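Local atomic coordinates of possible hydrolase (Mycobacterium tuberculosis, PDB entry 6WYN), a protein that hydrolyses carboxylic esters, preferring short, straight alkyl chains of about four atoms, and probably takes part in ester or lipid metabolism. Residues A[122-131]-A[248-258]. Sequence-based numbering, arbitrary orientation.
Sequences WREDGNYSPQ and WRYDAIRTFGD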
loop_
_atom_site.group_PDB
_atom_site.type_symbol
_atom_site.label_atom_id
_atom_site.label_comp_id
_atom_site.label_asym_id
_atom_site.label_seq_id
_atom_site.Cartn_x
_atom_site.Cartn_y
_atom_site.Cartn_z
ATOM N N TRP A 122 -0.929 8.400 13.933
ATOM C CA TRP A 122 0.477 8.840 13.751
ATOM C C TRP A 122 1.315 8.423 14.962
ATOM O O TRP A 122 0.776 7.968 16.000
ATOM C CB TRP A 122 0.545 10.337 13.497
ATOM C CG TRP A 122 0.025 10.804 12.185
ATOM C CD1 TRP A 122 -0.717 10.106 11.283
ATOM C CD2 TRP A 122 0.199 12.123 11.638
ATOM N NE1 TRP A 122 -1.016 10.903 10.220
ATOM C CE2 TRP A 122 -0.452 12.140 10.393
ATOM C CE3 TRP A 122 0.874 13.274 12.057
ATOM C CZ2 TRP A 122 -0.514 13.278 9.594
ATOM C CZ3 TRP A 122 0.872 14.383 11.236
ATOM C CH2 TRP A 122 0.158 14.398 10.036
ATOM N N ARG A 123 2.628 8.441 14.799
ATOM C CA ARG A 123 3.580 8.246 15.931
ATOM C C ARG A 123 4.443 9.490 16.052
ATOM O O ARG A 123 4.816 10.056 15.014
ATOM C CB ARG A 123 4.496 7.056 15.710
ATOM C CG ARG A 123 3.792 5.758 15.366
ATOM C CD ARG A 123 4.871 4.922 14.708
ATOM N NE ARG A 123 6.020 4.844 15.611
ATOM C CZ ARG A 123 6.147 3.950 16.580
ATOM N NH1 ARG A 123 7.226 3.984 17.354
ATOM N NH2 ARG A 123 5.207 3.038 16.763
ATOM N N GLU A 124 4.687 9.984 17.266
ATOM C CA GLU A 124 5.388 11.306 17.394
ATOM C C GLU A 124 6.858 11.117 16.962
ATOM O O GLU A 124 7.485 12.113 16.530
ATOM C CB GLU A 124 5.228 11.914 18.800
ATOM C CG GLU A 124 3.798 12.379 19.140
ATOM C CD GLU A 124 3.298 13.672 18.490
ATOM O OE1 GLU A 124 3.627 13.907 17.317
ATOM O OE2 GLU A 124 2.550 14.442 19.150
ATOM N N ASP A 125 7.355 9.868 17.026
ATOM C CA ASP A 125 8.758 9.477 16.661
ATOM C C ASP A 125 8.919 9.234 15.162
ATOM O O ASP A 125 9.875 8.533 14.812
ATOM C CB ASP A 125 9.156 8.217 17.418
ATOM C CG ASP A 125 8.470 6.923 17.057
ATOM O OD1 ASP A 125 7.709 6.887 16.087
ATOM O OD2 ASP A 125 8.740 5.955 17.754
ATOM N N GLY A 126 7.949 9.624 14.368
ATOM C CA GLY A 126 7.850 9.566 12.887
ATOM C C GLY A 126 8.329 8.272 12.223
ATOM O O GLY A 126 8.759 8.362 11.019
ATOM N N ASN A 127 8.208 7.128 12.901
ATOM C CA ASN A 127 8.824 5.852 12.483
ATOM C C ASN A 127 7.827 4.757 12.024
ATOM O O ASN A 127 7.313 3.938 12.811
ATOM C CB ASN A 127 9.717 5.258 13.579
ATOM C CG ASN A 127 10.692 4.259 12.979
ATOM O OD1 ASN A 127 10.226 3.331 12.321
ATOM N ND2 ASN A 127 12.008 4.446 13.151
ATOM N N TYR A 128 7.819 4.543 10.723
ATOM C CA TYR A 128 6.887 3.609 10.070
ATOM C C TYR A 128 7.693 2.489 9.414
ATOM O O TYR A 128 7.421 2.147 8.247
ATOM C CB TYR A 128 6.026 4.496 9.188
ATOM C CG TYR A 128 5.410 5.620 9.969
ATOM C CD1 TYR A 128 4.536 5.347 10.994
ATOM C CD2 TYR A 128 5.692 6.952 9.695
ATOM C CE1 TYR A 128 3.939 6.361 11.727
ATOM C CE2 TYR A 128 5.078 7.982 10.401
ATOM C CZ TYR A 128 4.202 7.676 11.434
ATOM O OH TYR A 128 3.615 8.640 12.215
ATOM N N SER A 129 8.624 1.909 10.179
ATOM C CA SER A 129 9.508 0.807 9.736
ATOM C C SER A 129 8.579 -0.342 9.472
ATOM O O SER A 129 7.578 -0.481 10.181
ATOM C CB SER A 129 10.623 0.394 10.741
ATOM O OG SER A 129 10.108 -0.497 11.756
ATOM N N PRO A 130 8.934 -1.233 8.513
ATOM C CA PRO A 130 8.205 -2.475 8.324
ATOM C C PRO A 130 8.080 -3.269 9.624
ATOM O O PRO A 130 7.067 -3.887 9.846
ATOM C CB PRO A 130 9.073 -3.248 7.314
ATOM C CG PRO A 130 9.799 -2.170 6.545
ATOM C CD PRO A 130 10.031 -1.063 7.541
ATOM N N GLN A 131 9.161 -3.332 10.417
ATOM C CA GLN A 131 9.197 -4.112 11.679
ATOM C C GLN A 131 8.166 -3.587 12.710
ATOM O O GLN A 131 7.516 -4.443 13.361
ATOM C CB GLN A 131 10.615 -4.045 12.251
ATOM C CG GLN A 131 11.636 -4.861 11.439
ATOM C CD GLN A 131 12.328 -4.386 10.160
ATOM O OE1 GLN A 131 12.096 -3.307 9.550
ATOM N NE2 GLN A 131 13.246 -5.265 9.736
ATOM N N TRP A 248 -2.388 16.823 3.989
ATOM C CA TRP A 248 -2.225 15.368 3.727
ATOM C C TRP A 248 -2.640 14.576 4.970
ATOM O O TRP A 248 -2.340 15.000 6.112
ATOM C CB TRP A 248 -0.797 15.005 3.306
ATOM C CG TRP A 248 -0.340 15.622 2.007
ATOM C CD1 TRP A 248 0.676 16.529 1.843
ATOM C CD2 TRP A 248 -0.844 15.353 0.674
ATOM N NE1 TRP A 248 0.832 16.828 0.512
ATOM C CE2 TRP A 248 -0.093 16.144 -0.227
ATOM C CE3 TRP A 248 -1.845 14.522 0.146
ATOM C CZ2 TRP A 248 -0.310 16.126 -1.609
ATOM C CZ3 TRP A 248 -2.061 14.509 -1.215
ATOM C CH2 TRP A 248 -1.302 15.303 -2.084
ATOM N N ARG A 249 -3.237 13.413 4.744
ATOM C CA ARG A 249 -3.623 12.464 5.817
ATOM C C ARG A 249 -2.363 11.766 6.323
ATOM O O ARG A 249 -2.363 11.297 7.501
ATOM C CB ARG A 249 -4.693 11.483 5.322
ATOM C CG ARG A 249 -6.108 12.029 5.292
ATOM C CD ARG A 249 -7.145 10.898 5.154
ATOM N NE ARG A 249 -8.420 11.486 4.863
ATOM C CZ ARG A 249 -9.261 11.963 5.770
ATOM N NH1 ARG A 249 -8.963 11.907 7.059
ATOM N NH2 ARG A 249 -10.382 12.515 5.365
ATOM N N TYR A 250 -1.302 11.655 5.516
ATOM C CA TYR A 250 -0.126 10.877 5.966
ATOM C C TYR A 250 0.883 11.794 6.674
ATOM O O TYR A 250 0.980 12.973 6.387
ATOM C CB TYR A 250 0.615 10.169 4.826
ATOM C CG TYR A 250 1.061 11.056 3.692
ATOM C CD1 TYR A 250 2.286 11.723 3.711
ATOM C CD2 TYR A 250 0.231 11.256 2.609
ATOM C CE1 TYR A 250 2.689 12.525 2.643
ATOM C CE2 TYR A 250 0.611 12.046 1.534
ATOM C CZ TYR A 250 1.854 12.665 1.544
ATOM O OH TYR A 250 2.167 13.453 0.480
ATOM N N ASP A 251 1.632 11.191 7.568
ATOM C CA ASP A 251 2.711 11.824 8.348
ATOM C C ASP A 251 3.930 11.744 7.443
ATOM O O ASP A 251 4.213 10.601 6.915
ATOM C CB ASP A 251 2.939 11.070 9.660
ATOM C CG ASP A 251 3.887 11.751 10.662
ATOM O OD1 ASP A 251 4.251 12.890 10.441
ATOM O OD2 ASP A 251 4.302 11.088 11.591
ATOM N N ALA A 252 4.590 12.881 7.202
ATOM C CA ALA A 252 5.993 12.846 6.723
ATOM C C ALA A 252 6.618 11.613 7.398
ATOM O O ALA A 252 6.272 11.380 8.522
ATOM C CB ALA A 252 6.712 14.147 7.059
ATOM N N ILE A 253 7.286 10.745 6.653
ATOM C CA ILE A 253 8.102 9.632 7.220
ATOM C C ILE A 253 9.487 10.251 7.403
ATOM O O ILE A 253 10.206 10.505 6.357
ATOM C CB ILE A 253 8.144 8.401 6.300
ATOM C CG1 ILE A 253 6.761 8.028 5.749
ATOM C CG2 ILE A 253 8.796 7.231 7.014
ATOM C CD1 ILE A 253 6.778 6.832 4.796
ATOM N N ARG A 254 9.811 10.515 8.654
ATOM C CA ARG A 254 11.169 10.973 8.969
ATOM C C ARG A 254 12.083 9.770 8.782
ATOM O O ARG A 254 13.239 10.012 8.413
ATOM C CB ARG A 254 11.250 11.355 10.453
ATOM C CG ARG A 254 12.491 12.158 10.818
ATOM C CD ARG A 254 12.701 12.487 12.282
ATOM N NE ARG A 254 13.158 11.342 13.049
ATOM C CZ ARG A 254 12.356 10.638 13.826
ATOM N NH1 ARG A 254 12.807 9.595 14.500
ATOM N NH2 ARG A 254 11.092 10.996 13.921
ATOM N N THR A 255 11.543 8.538 8.908
ATOM C CA THR A 255 12.476 7.363 8.973
ATOM C C THR A 255 11.854 5.984 8.613
ATOM O O THR A 255 10.699 5.821 9.035
ATOM C CB THR A 255 13.023 7.345 10.395
ATOM O OG1 THR A 255 14.291 6.757 10.271
ATOM C CG2 THR A 255 12.178 6.529 11.320
ATOM N N PHE A 256 12.598 5.074 7.955
ATOM C CA PHE A 256 12.133 3.686 7.638
ATOM C C PHE A 256 12.813 2.733 8.632
ATOM O O PHE A 256 12.849 3.102 9.824
ATOM C CB PHE A 256 12.469 3.327 6.189
ATOM C CG PHE A 256 11.734 4.134 5.149
ATOM C CD1 PHE A 256 12.268 5.312 4.651
ATOM C CD2 PHE A 256 10.505 3.714 4.664
ATOM C CE1 PHE A 256 11.592 6.052 3.695
ATOM C CE2 PHE A 256 9.830 4.454 3.706
ATOM C CZ PHE A 256 10.375 5.621 3.224
ATOM N N GLY A 257 13.331 1.563 8.202
ATOM C CA GLY A 257 14.052 0.764 9.220
ATOM C C GLY A 257 14.479 -0.682 9.010
ATOM O O GLY A 257 13.594 -1.388 8.553
ATOM N N ASP A 258 15.742 -1.070 9.323
ATOM C CA ASP A 258 16.298 -2.471 9.339
ATOM C C ASP A 258 16.144 -3.311 8.059
ATOM O O ASP A 258 14.992 -3.540 7.640
ATOM C CB ASP A 258 15.851 -3.229 10.594
ATOM C CG ASP A 258 16.537 -4.573 10.776
ATOM O OD1 ASP A 258 17.763 -4.642 10.558
ATOM O OD2 ASP A 258 15.838 -5.537 11.139
#
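Asp251 lies flat over the indole of Trp122 and hands one carboxylate oxygen to Tyr128, tying the loop that leads into helix 130-144 of this alpha/beta hydrolase to the chain that runs from strand 246-248 toward helix 260-268. CB of Asp251 makes a CH-pi contact over the five-membered ring of Trp122, 3.6 Å from its centroid, and the carboxylate runs out over the CE3-CZ3 rim of the six-membered ring, its plane only 6° from that of the indole. With CG of Asp251 anti to the backbone N (chi1 -171°), OD2 is carried on to Tyr128 OH, which donates a bond of 2.6 Å to the anti lone pair of OD2. The phenol edge receives this oxygen in the ring plane, with ring and carboxylate planes turned 76° apart. Tyr128 OH also accepts a nearly straight bond from Arg123 N, at 2.8 Å, so the hydroxyl both accepts and donates, linking the backbone N of Arg123 to the carboxylate of Asp251. At the rim of the indole, Trp122 NE1 donates in the ring plane to Arg249 O, at 3.1 Å. Farther along, Gly126 O takes weak bonds from the backbone N of Arg254 and Thr255, while the bent side chain of Arg254 brings NH1 to Asp125 O for another weak bond. CG2 of Ile253 packs at the tyrosine edge, 4.1 Å from Tyr128 CD2; the side chain of Ile253 is about 4 Å from Gly91, a substrate-selectivity site, and that of Phe256 is about 5 Å from His188, another such site. Ser129 is the N-cap, its OG accepting from Leu132 N, and at the second residue of that helix Gln131 NE2 donates to Asp258 O at 3.2 Å, from above the carbonyl plane.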